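PDB 6Y1W: putative tryptophan halogenase, which probably acts as a flavin-dependent halogenase that uses FAD to place a halogen on an aromatic substrate. Local coordinates for residues A[78-83]-A[168-173]; A[251-256]-A[311-316]; A[259-264]-A[276-281]. All coordinates share one frame; numbering follows the deposited sequence.

Contact 1 (A[78-83]-A[168-173])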
loop_
_atom_site.group_PDB
_atom_site.type_symbol
_atom_site.label_atom_id
_atom_site.label_comp_id
_atom_site.label_asym_id
_atom_site.label_seq_id
_atom_site.Cartn_x
_atom_site.Cartn_y
_atom_site.Cartn_z
ATOM N N ALA A 78 -15.129 -7.611 -24.796
ATOM C CA ALA A 78 -15.627 -8.662 -25.684
ATOM C C ALA A 78 -14.894 -8.659 -27.035
ATOM O O ALA A 78 -14.614 -9.728 -27.589
ATOM C CB ALA A 78 -17.151 -8.534 -25.867
ATOM N N GLN A 79 -14.565 -7.476 -27.574
ATOM C CA GLN A 79 -13.853 -7.402 -28.849
ATOM C C GLN A 79 -12.449 -7.974 -28.724
ATOM O O GLN A 79 -12.010 -8.784 -29.554
ATOM C CB GLN A 79 -13.826 -5.940 -29.303
ATOM C CG GLN A 79 -13.003 -5.587 -30.496
ATOM C CD GLN A 79 -12.834 -4.061 -30.565
ATOM O OE1 GLN A 79 -11.740 -3.553 -30.784
ATOM N NE2 GLN A 79 -13.922 -3.335 -30.317
ATOM N N PHE A 80 -11.748 -7.588 -27.647
ATOM C CA PHE A 80 -10.422 -8.128 -27.372
ATOM C C PHE A 80 -10.463 -9.656 -27.229
ATOM O O PHE A 80 -9.615 -10.357 -27.783
ATOM C CB PHE A 80 -9.878 -7.448 -26.097
ATOM C CG PHE A 80 -9.084 -8.376 -25.214
ATOM C CD1 PHE A 80 -7.834 -8.862 -25.649
ATOM C CD2 PHE A 80 -9.575 -8.768 -23.980
ATOM C CE1 PHE A 80 -7.097 -9.736 -24.856
ATOM C CE2 PHE A 80 -8.839 -9.648 -23.172
ATOM C CZ PHE A 80 -7.634 -10.139 -23.617
ATOM N N MET A 81 -11.446 -10.194 -26.478
ATOM C CA MET A 81 -11.483 -11.641 -26.239
ATOM C C MET A 81 -11.782 -12.414 -27.524
ATOM O O MET A 81 -11.153 -13.445 -27.815
ATOM C CB MET A 81 -12.521 -11.959 -25.166
ATOM C CG MET A 81 -12.085 -11.514 -23.769
ATOM S SD MET A 81 -13.206 -12.093 -22.483
ATOM C CE MET A 81 -12.821 -13.879 -22.436
ATOM N N ALA A 82 -12.746 -11.933 -28.309
ATOM C CA ALA A 82 -13.050 -12.612 -29.562
ATOM C C ALA A 82 -11.858 -12.579 -30.505
ATOM O O ALA A 82 -11.612 -13.547 -31.225
ATOM C CB ALA A 82 -14.243 -11.939 -30.243
ATOM N N ALA A 83 -11.087 -11.491 -30.481
ATOM C CA ALA A 83 -9.944 -11.363 -31.367
ATOM C C ALA A 83 -8.746 -12.188 -30.927
ATOM O O ALA A 83 -7.859 -12.420 -31.752
ATOM C CB ALA A 83 -9.497 -9.893 -31.436
ATOM N N GLY A 168 0.044 -14.201 -29.479
ATOM C CA GLY A 168 0.378 -13.653 -30.782
ATOM C C GLY A 168 -0.777 -12.856 -31.348
ATOM O O GLY A 168 -0.569 -11.784 -31.921
ATOM N N LEU A 169 -2.002 -13.380 -31.205
ATOM C CA LEU A 169 -3.173 -12.626 -31.634
ATOM C C LEU A 169 -3.340 -11.368 -30.802
ATOM O O LEU A 169 -3.781 -10.345 -31.319
ATOM C CB LEU A 169 -4.444 -13.476 -31.528
ATOM C CG LEU A 169 -4.500 -14.642 -32.523
ATOM C CD1 LEU A 169 -5.695 -15.510 -32.277
ATOM C CD2 LEU A 169 -4.484 -14.092 -33.959
ATOM N N TYR A 170 -3.008 -11.422 -29.515
ATOM C CA TYR A 170 -3.123 -10.230 -28.676
ATOM C C TYR A 170 -2.155 -9.141 -29.152
ATOM O O TYR A 170 -2.535 -7.962 -29.299
ATOM C CB TYR A 170 -2.873 -10.610 -27.202
ATOM C CG TYR A 170 -3.001 -9.473 -26.196
ATOM C CD1 TYR A 170 -4.069 -8.588 -26.248
ATOM C CD2 TYR A 170 -2.021 -9.261 -25.217
ATOM C CE1 TYR A 170 -4.213 -7.553 -25.326
ATOM C CE2 TYR A 170 -2.149 -8.233 -24.282
ATOM C CZ TYR A 170 -3.251 -7.393 -24.347
ATOM O OH TYR A 170 -3.369 -6.365 -23.438
ATOM N N ALA A 171 -0.897 -9.519 -29.424
ATOM C CA ALA A 171 0.053 -8.549 -29.968
ATOM C C ALA A 171 -0.430 -7.953 -31.287
ATOM O O ALA A 171 -0.198 -6.770 -31.548
ATOM C CB ALA A 171 1.441 -9.200 -30.150
ATOM N N ARG A 172 -1.052 -8.764 -32.159
ATOM C CA ARG A 172 -1.536 -8.233 -33.431
ATOM C C ARG A 172 -2.700 -7.271 -33.212
ATOM O O ARG A 172 -2.776 -6.227 -33.881
ATOM C CB ARG A 172 -1.943 -9.382 -34.365
ATOM C CG ARG A 172 -2.205 -8.931 -35.816
ATOM C CD ARG A 172 -0.881 -8.518 -36.488
ATOM N NE ARG A 172 -1.068 -7.858 -37.787
ATOM C CZ ARG A 172 -1.524 -6.620 -37.941
ATOM N NH1 ARG A 172 -1.849 -5.907 -36.878
ATOM N NH2 ARG A 172 -1.658 -6.093 -39.156
ATOM N N PHE A 173 -3.573 -7.579 -32.245
ATOM C CA PHE A 173 -4.673 -6.693 -31.869
ATOM C C PHE A 173 -4.134 -5.364 -31.358
ATOM O O PHE A 173 -4.602 -4.291 -31.764
ATOM C CB PHE A 173 -5.545 -7.406 -30.817
ATOM C CG PHE A 173 -6.658 -6.582 -30.268
ATOM C CD1 PHE A 173 -7.925 -6.603 -30.867
ATOM C CD2 PHE A 173 -6.489 -5.851 -29.118
ATOM C CE1 PHE A 173 -8.980 -5.847 -30.312
ATOM C CE2 PHE A 173 -7.538 -5.078 -28.582
ATOM C CZ PHE A 173 -8.772 -5.093 -29.174
HETATM O O HOH W 1 -5.820 -10.395 -33.210
#

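Contact 2 (A[251-256]-A[311-316]). With BUD ((2S,3S)-butane-2,3-diol), chain K.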
loop_
_atom_site.group_PDB
_atom_site.type_symbol
_atom_site.label_atom_id
_atom_site.label_comp_id
_atom_site.label_asym_id
_atom_site.label_seq_id
_atom_site.Cartn_x
_atom_site.Cartn_y
_atom_site.Cartn_z
ATOM N N ALA A 251 6.727 -26.738 -25.163
ATOM C CA ALA A 251 5.344 -26.275 -25.259
ATOM C C ALA A 251 4.669 -26.887 -26.481
ATOM O O ALA A 251 5.310 -27.092 -27.515
ATOM C CB ALA A 251 5.272 -24.741 -25.330
ATOM N N VAL A 252 3.378 -27.184 -26.361
ATOM C CA VAL A 252 2.649 -27.816 -27.474
ATOM C C VAL A 252 1.166 -27.507 -27.326
ATOM O O VAL A 252 0.620 -27.535 -26.217
ATOM C CB VAL A 252 2.888 -29.343 -27.507
ATOM C CG1 VAL A 252 2.275 -30.025 -26.254
ATOM C CG2 VAL A 252 2.300 -29.961 -28.813
ATOM N N GLN A 253 0.497 -27.278 -28.462
ATOM C CA GLN A 253 -0.938 -27.069 -28.465
ATOM C C GLN A 253 -1.647 -28.382 -28.774
ATOM O O GLN A 253 -1.141 -29.227 -29.513
ATOM C CB GLN A 253 -1.329 -25.971 -29.483
ATOM C CG GLN A 253 -0.564 -24.647 -29.316
ATOM C CD GLN A 253 -0.752 -23.962 -27.914
ATOM O OE1 GLN A 253 -1.825 -23.440 -27.604
ATOM N NE2 GLN A 253 0.307 -23.959 -27.086
ATOM N N THR A 254 -2.817 -28.561 -28.185
ATOM C CA THR A 254 -3.599 -29.761 -28.467
ATOM C C THR A 254 -5.021 -29.355 -28.805
ATOM O O THR A 254 -5.489 -28.279 -28.435
ATOM C CB THR A 254 -3.631 -30.755 -27.288
ATOM O OG1 THR A 254 -4.017 -30.067 -26.072
ATOM C CG2 THR A 254 -2.267 -31.437 -27.105
ATOM N N GLU A 255 -5.746 -30.252 -29.483
ATOM C CA GLU A 255 -7.149 -29.935 -29.692
ATOM C C GLU A 255 -7.930 -30.000 -28.373
ATOM O O GLU A 255 -7.566 -30.710 -27.421
ATOM C CB GLU A 255 -7.774 -30.879 -30.741
ATOM C CG GLU A 255 -7.837 -32.257 -30.295
ATOM C CD GLU A 255 -8.040 -33.262 -31.456
ATOM O OE1 GLU A 255 -8.504 -32.894 -32.577
ATOM O OE2 GLU A 255 -7.727 -34.434 -31.209
ATOM N N SER A 256 -9.013 -29.238 -28.322
ATOM C CA SER A 256 -9.934 -29.325 -27.200
ATOM C C SER A 256 -10.620 -30.689 -27.186
ATOM O O SER A 256 -10.953 -31.246 -28.240
ATOM C CB SER A 256 -10.984 -28.225 -27.310
ATOM O OG SER A 256 -10.359 -26.965 -27.545
ATOM N N ALA A 311 -2.044 -33.541 -30.768
ATOM C CA ALA A 311 -1.224 -32.341 -30.877
ATOM C C ALA A 311 -1.535 -31.584 -32.159
ATOM O O ALA A 311 -1.639 -32.173 -33.248
ATOM C CB ALA A 311 0.255 -32.713 -30.854
ATOM N N LEU A 312 -1.586 -30.249 -32.057
ATOM C CA LEU A 312 -1.839 -29.362 -33.185
ATOM C C LEU A 312 -0.576 -28.683 -33.674
ATOM O O LEU A 312 -0.604 -28.056 -34.734
ATOM C CB LEU A 312 -2.849 -28.260 -32.807
ATOM C CG LEU A 312 -4.202 -28.824 -32.486
ATOM C CD1 LEU A 312 -5.164 -27.693 -32.104
ATOM C CD2 LEU A 312 -4.738 -29.520 -33.707
ATOM N N THR A 313 0.509 -28.748 -32.886
ATOM C CA THR A 313 1.801 -28.148 -33.219
ATOM C C THR A 313 2.901 -29.150 -32.892
ATOM O O THR A 313 2.683 -30.134 -32.173
ATOM C CB THR A 313 2.029 -26.826 -32.451
ATOM O OG1 THR A 313 2.008 -27.076 -31.037
ATOM C CG2 THR A 313 0.924 -25.793 -32.797
ATOM N N THR A 314 4.070 -28.930 -33.488
ATOM C CA THR A 314 5.261 -29.661 -33.033
ATOM C C THR A 314 5.798 -29.003 -31.759
ATOM O O THR A 314 5.980 -27.775 -31.735
ATOM C CB THR A 314 6.325 -29.631 -34.131
ATOM O OG1 THR A 314 5.837 -30.375 -35.252
ATOM C CG2 THR A 314 7.644 -30.270 -33.652
ATOM N N PRO A 315 6.150 -29.779 -30.734
ATOM C CA PRO A 315 6.616 -29.174 -29.483
ATOM C C PRO A 315 7.811 -28.274 -29.731
ATOM O O PRO A 315 8.687 -28.573 -30.547
ATOM C CB PRO A 315 6.975 -30.386 -28.617
ATOM C CG PRO A 315 6.116 -31.462 -29.115
ATOM C CD PRO A 315 5.981 -31.234 -30.606
ATOM N N ARG A 316 7.801 -27.133 -29.064
ATOM C CA ARG A 316 8.835 -26.120 -29.165
ATOM C C ARG A 316 9.608 -26.076 -27.861
ATOM O O ARG A 316 8.999 -26.039 -26.788
ATOM C CB ARG A 316 8.226 -24.745 -29.445
ATOM C CG ARG A 316 7.998 -24.455 -30.924
ATOM C CD ARG A 316 9.000 -25.218 -31.772
ATOM N NE ARG A 316 9.007 -24.817 -33.177
ATOM C CZ ARG A 316 8.042 -25.071 -34.062
ATOM N NH1 ARG A 316 6.932 -25.743 -33.724
ATOM N NH2 ARG A 316 8.202 -24.651 -35.307
HETATM C C1 BUD K . 2.275 -23.876 -36.945
HETATM O O1 BUD K . 1.334 -26.110 -36.918
HETATM C C2 BUD K . 2.529 -25.367 -36.753
HETATM O O2 BUD K . 3.946 -26.879 -35.470
HETATM C C3 BUD K . 3.211 -25.703 -35.426
HETATM C C4 BUD K . 4.173 -24.660 -34.932
HETATM O O HOH W 2 4.307 -25.868 -30.214
#

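Contact 3 (A[259-264]-A[276-281])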
loop_
_atom_site.group_PDB
_atom_site.type_symbol
_atom_site.label_atom_id
_atom_site.label_comp_id
_atom_site.label_asym_id
_atom_site.label_seq_id
_atom_site.Cartn_x
_atom_site.Cartn_y
_atom_site.Cartn_z
ATOM N N ALA A 259 -15.564 -28.931 -23.080
ATOM C CA ALA A 259 -15.808 -27.531 -22.829
ATOM C C ALA A 259 -14.617 -26.924 -22.085
ATOM O O ALA A 259 -13.950 -27.593 -21.291
ATOM C CB ALA A 259 -17.090 -27.364 -22.013
ATOM N N PRO A 260 -14.329 -25.651 -22.334
ATOM C CA PRO A 260 -13.170 -25.026 -21.679
ATOM C C PRO A 260 -13.418 -24.831 -20.188
ATOM O O PRO A 260 -14.416 -24.233 -19.781
ATOM C CB PRO A 260 -13.036 -23.679 -22.404
ATOM C CG PRO A 260 -14.473 -23.386 -22.888
ATOM C CD PRO A 260 -15.003 -24.750 -23.279
ATOM N N VAL A 261 -12.470 -25.313 -19.369
ATOM C CA VAL A 261 -12.535 -25.038 -17.931
ATOM C C VAL A 261 -12.247 -23.564 -17.653
ATOM O O VAL A 261 -11.885 -22.795 -18.560
ATOM C CB VAL A 261 -11.567 -25.939 -17.146
ATOM C CG1 VAL A 261 -11.938 -27.458 -17.309
ATOM C CG2 VAL A 261 -10.073 -25.680 -17.532
ATOM N N THR A 262 -12.471 -23.142 -16.403
ATOM C CA THR A 262 -12.289 -21.749 -15.999
ATOM C C THR A 262 -10.997 -21.533 -15.214
ATOM O O THR A 262 -10.808 -20.450 -14.649
ATOM C CB THR A 262 -13.460 -21.258 -15.145
ATOM O OG1 THR A 262 -13.698 -22.192 -14.095
ATOM C CG2 THR A 262 -14.783 -21.080 -16.018
ATOM N N PHE A 263 -10.081 -22.490 -15.244
ATOM C CA PHE A 263 -8.839 -22.369 -14.498
ATOM C C PHE A 263 -7.669 -22.770 -15.385
ATOM O O PHE A 263 -7.815 -23.496 -16.370
ATOM C CB PHE A 263 -8.883 -23.223 -13.217
ATOM C CG PHE A 263 -9.120 -24.682 -13.483
ATOM C CD1 PHE A 263 -8.062 -25.507 -13.808
ATOM C CD2 PHE A 263 -10.412 -25.214 -13.471
ATOM C CE1 PHE A 263 -8.265 -26.838 -14.090
ATOM C CE2 PHE A 263 -10.637 -26.553 -13.772
ATOM C CZ PHE A 263 -9.578 -27.365 -14.078
ATOM N N THR A 264 -6.494 -22.259 -15.023
ATOM C CA THR A 264 -5.221 -22.747 -15.543
ATOM C C THR A 264 -4.806 -23.908 -14.666
ATOM O O THR A 264 -5.003 -23.853 -13.453
ATOM C CB THR A 264 -4.186 -21.617 -15.469
ATOM O OG1 THR A 264 -4.547 -20.577 -16.389
ATOM C CG2 THR A 264 -2.776 -22.155 -15.750
ATOM N N ARG A 276 -1.646 -26.273 -18.340
ATOM C CA ARG A 276 -2.717 -26.561 -19.302
ATOM C C ARG A 276 -3.645 -25.365 -19.293
ATOM O O ARG A 276 -4.131 -24.975 -18.229
ATOM C CB ARG A 276 -3.454 -27.852 -18.911
ATOM C CG ARG A 276 -4.348 -28.339 -20.054
ATOM C CD ARG A 276 -4.837 -29.784 -19.851
ATOM N NE ARG A 276 -5.644 -30.210 -21.015
ATOM C CZ ARG A 276 -6.952 -29.997 -21.138
ATOM N NH1 ARG A 276 -7.622 -29.383 -20.176
ATOM N NH2 ARG A 276 -7.615 -30.420 -22.232
ATOM N N ILE A 277 -3.829 -24.720 -20.461
ATOM C CA ILE A 277 -4.506 -23.435 -20.558
ATOM C C ILE A 277 -5.574 -23.516 -21.646
ATOM O O ILE A 277 -5.244 -23.770 -22.805
ATOM C CB ILE A 277 -3.488 -22.330 -20.893
ATOM C CG1 ILE A 277 -2.603 -22.041 -19.665
ATOM C CG2 ILE A 277 -4.169 -21.051 -21.423
ATOM C CD1 ILE A 277 -1.377 -21.187 -20.072
ATOM N N PRO A 278 -6.872 -23.328 -21.327
ATOM C CA PRO A 278 -7.905 -23.473 -22.358
ATOM C C PRO A 278 -8.127 -22.202 -23.153
ATOM O O PRO A 278 -8.368 -21.135 -22.569
ATOM C CB PRO A 278 -9.160 -23.822 -21.541
ATOM C CG PRO A 278 -8.990 -22.980 -20.285
ATOM C CD PRO A 278 -7.472 -23.122 -19.986
ATOM N N LEU A 279 -8.101 -22.310 -24.490
ATOM C CA LEU A 279 -8.552 -21.253 -25.391
ATOM C C LEU A 279 -9.891 -21.682 -25.996
ATOM O O LEU A 279 -10.406 -22.770 -25.700
ATOM C CB LEU A 279 -7.496 -20.971 -26.463
ATOM C CG LEU A 279 -6.173 -20.471 -25.860
ATOM C CD1 LEU A 279 -5.166 -20.250 -26.997
ATOM C CD2 LEU A 279 -6.347 -19.193 -25.039
ATOM N N GLN A 280 -10.484 -20.819 -26.825
ATOM C CA GLN A 280 -11.848 -21.146 -27.269
ATOM C C GLN A 280 -11.896 -22.383 -28.158
ATOM O O GLN A 280 -12.905 -23.114 -28.131
ATOM C CB GLN A 280 -12.465 -19.950 -28.000
ATOM C CG GLN A 280 -12.916 -18.863 -27.014
ATOM C CD GLN A 280 -13.869 -17.829 -27.640
ATOM O OE1 GLN A 280 -14.715 -18.157 -28.497
ATOM N NE2 GLN A 280 -13.739 -16.574 -27.205
ATOM N N HIS A 281 -10.819 -22.680 -28.905
ATOM C CA HIS A 281 -10.864 -23.793 -29.851
ATOM C C HIS A 281 -9.627 -24.647 -29.824
ATOM O O HIS A 281 -9.398 -25.399 -30.784
ATOM C CB HIS A 281 -11.096 -23.294 -31.285
ATOM C CG HIS A 281 -12.375 -22.532 -31.413
ATOM N ND1 HIS A 281 -13.618 -23.149 -31.458
ATOM C CD2 HIS A 281 -12.605 -21.206 -31.500
ATOM C CE1 HIS A 281 -14.556 -22.219 -31.545
ATOM N NE2 HIS A 281 -13.967 -21.036 -31.594
HETATM O O HOH W 3 -6.746 -25.846 -17.612
#

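Contact 1 (A[78-83]-A[168-173])
Ala83 and Leu169 bring their CA atoms to 6.9 Å where helical segments 78-83 and 168-173 pass each other, the two axes 9.8 Å apart at their closest and their N-to-C directions turned by 132°. The contact is a helix-helix packing inside the flavin-dependent halogenase fold, made by helix 77-83 and by helix 167-180, which directly follows strand 162-166. It illustrates how two helices at an ordinary packing distance are joined by aromatic side chains and a shared water.

Phe173 contributes more than any other residue. Its CG is anti to the backbone N (chi1 176°). Over one face of its ring stands Phe80 CA, 4.2 Å from the ring centroid, as a CH-pi contact, with Phe80 CB close to CZ. Ala83 CB comes obliquely to the same ring, 3.7 Å from Phe173 CD1. At the rim, near the ring plane, Gln79 OE1 lies 3.6 Å from Phe173 CE1; an amide oxygen in that position probably feels the slight positive charge of the ring hydrogens. Gln79 reaches it with an extended chain that crosses Phe173 at about a right angle.

Deeper down, Phe80 CE1 meets Tyr170 CD1 at 3.5 Å, the ring planes inclined at 64°. The buried Phe80 ring also makes edge-to-face contacts with His70 and Tyr163, while Tyr170 OH is hydrogen-bonded to His70 NE2. Tyr170 lies beside Thr26 and Ile351, both predicted to bind FAD, so this aromatic cluster probably borders the cofactor site.

Where Leu169 faces Ala83, its side chain lies against Ala83 O, and one water donates to both backbones, to Ala83 O at 3.2 Å and to Leu169 O at 2.8 Å.

Contact 2 (A[251-256]-A[311-316])
Ala251 and Arg316 pair through both of their backbone groups, Ala251 N giving its hydrogen to Arg316 O at 2.9 Å and Arg316 N returning one to Ala251 O at the same length. Beyond this pair the register shifts by two, yet Gln253 uses both its backbone polar atoms across the contact. Leu312 N donates to Gln253 O over 2.8 Å, almost straight, although the donor stands 40° out of the carbonyl plane. Gln253 N instead finds a side chain, Thr313 OG1, at 3.0 Å and 176°. With chi1 at 60°, OG1 sits between its own backbone N and carbonyl carbon, where it stands in for a main-chain acceptor.

The hydroxyl of Thr313 is gripped twice, for it also donates to a water 2.7 Å from OG1. That water passes its hydrogens to Ala251 O and Thr314 O, tying the two segments together. The carboxylate of Glu255 has its salt bridge with Arg310, and Gln253 OE1 bonds to Arg282 NE.

The arrangement is an antiparallel pairing at the edge of a mixed sheet: strand 248-254 is joined by the start of strand 316-319, an outermost strand, while the loop leading into it runs along strand 248-254 with a single bridge, Thr254 with Ala311.

Apolar contacts are lighter. Val252 CG2 touches Ala311 CB at 4.0 Å and also meets Pro315 CG, with Thr313 O a neighbouring carbonyl oxygen. Leu312 lays CG and CD1 against the backbone between Thr254 and Glu255.

On the ligand side, Thr314 N donates to O2 of a bound (2S,3S)-butane-2,3-diol at 2.9 Å. Thr313 CB and CG2 pack on the diol's C3. Arg316, bent at chi2, bonds Thr314 O through NH1 at 3.0 Å; the edge of its guanidinium faces diol O2, though NH1 lies nearer C4.

Contact 3 (A[259-264]-A[276-281])
Pro278 reaches toward Pro260 and Val261 at the open end of a beta hairpin, where strand 263-268 and strand 272-278 part from each other. The case shows how a proline, lacking an N-H to pair with, can still join two diverging chains by the atoms of its ring. Its CB meets Pro260 CB at 4.0 Å. CG, the next atom, lies 3.4 Å from Val261 O and 4.0 Å from Val261 CG2, the valine crossing it at about a right angle. CD, where the ring closes back on the backbone N, lies 3.7 Å from Phe263 O.

Val261 CG2 has a second neighbour: it stands over the centre of the Phe263 ring, 3.8 Å above the plane, and thus sits between that ring and Pro278. Chi1 of -62° puts CG1 anti to the carbonyl carbon, which leaves CG2 between the valine's own backbone N and carbonyl carbon.

Toward the paired part of the hairpin, Thr264 and Ile277 lie side by side and point the same way, with Thr264 CG2 3.9 Å from Ile277 CG1. Thr264 OG1 turns to His164 NE2, its hydrogen-bond partner. This threonine is close to Lys89, predicted to be the active-site lysine, which places this part of the hairpin beside the probable catalytic site.

Between the two zones Phe263 O and Arg276 O, both acceptors, are joined by a single water, which gives hydrogens to Phe263 O at 2.9 Å and Arg276 O at 2.8 Å.

In the fold
The three contacts show chemistry changing with place. All are partly buried, but three of the touching residues in contact 2 are exposed and none in contact 3. Contacts 2 and 3 belong to one mixed sheet: contact 2 joins its edge by backbone pairing, while contact 3, nested within the loop that contact 2 closes, joins a hairpin by proline and aliphatic packing. Contact 1, between helices, relies on aromatic rings. Each has a bridging water that donates to backbone oxygens of both segments. Contact 3 links the others, since Gln280 packs near Met81 of contact 1 and His281 against Ser256 of contact 2. Contacts 1 and 3 lie near predicted FAD and active-site residues; contact 2 does not.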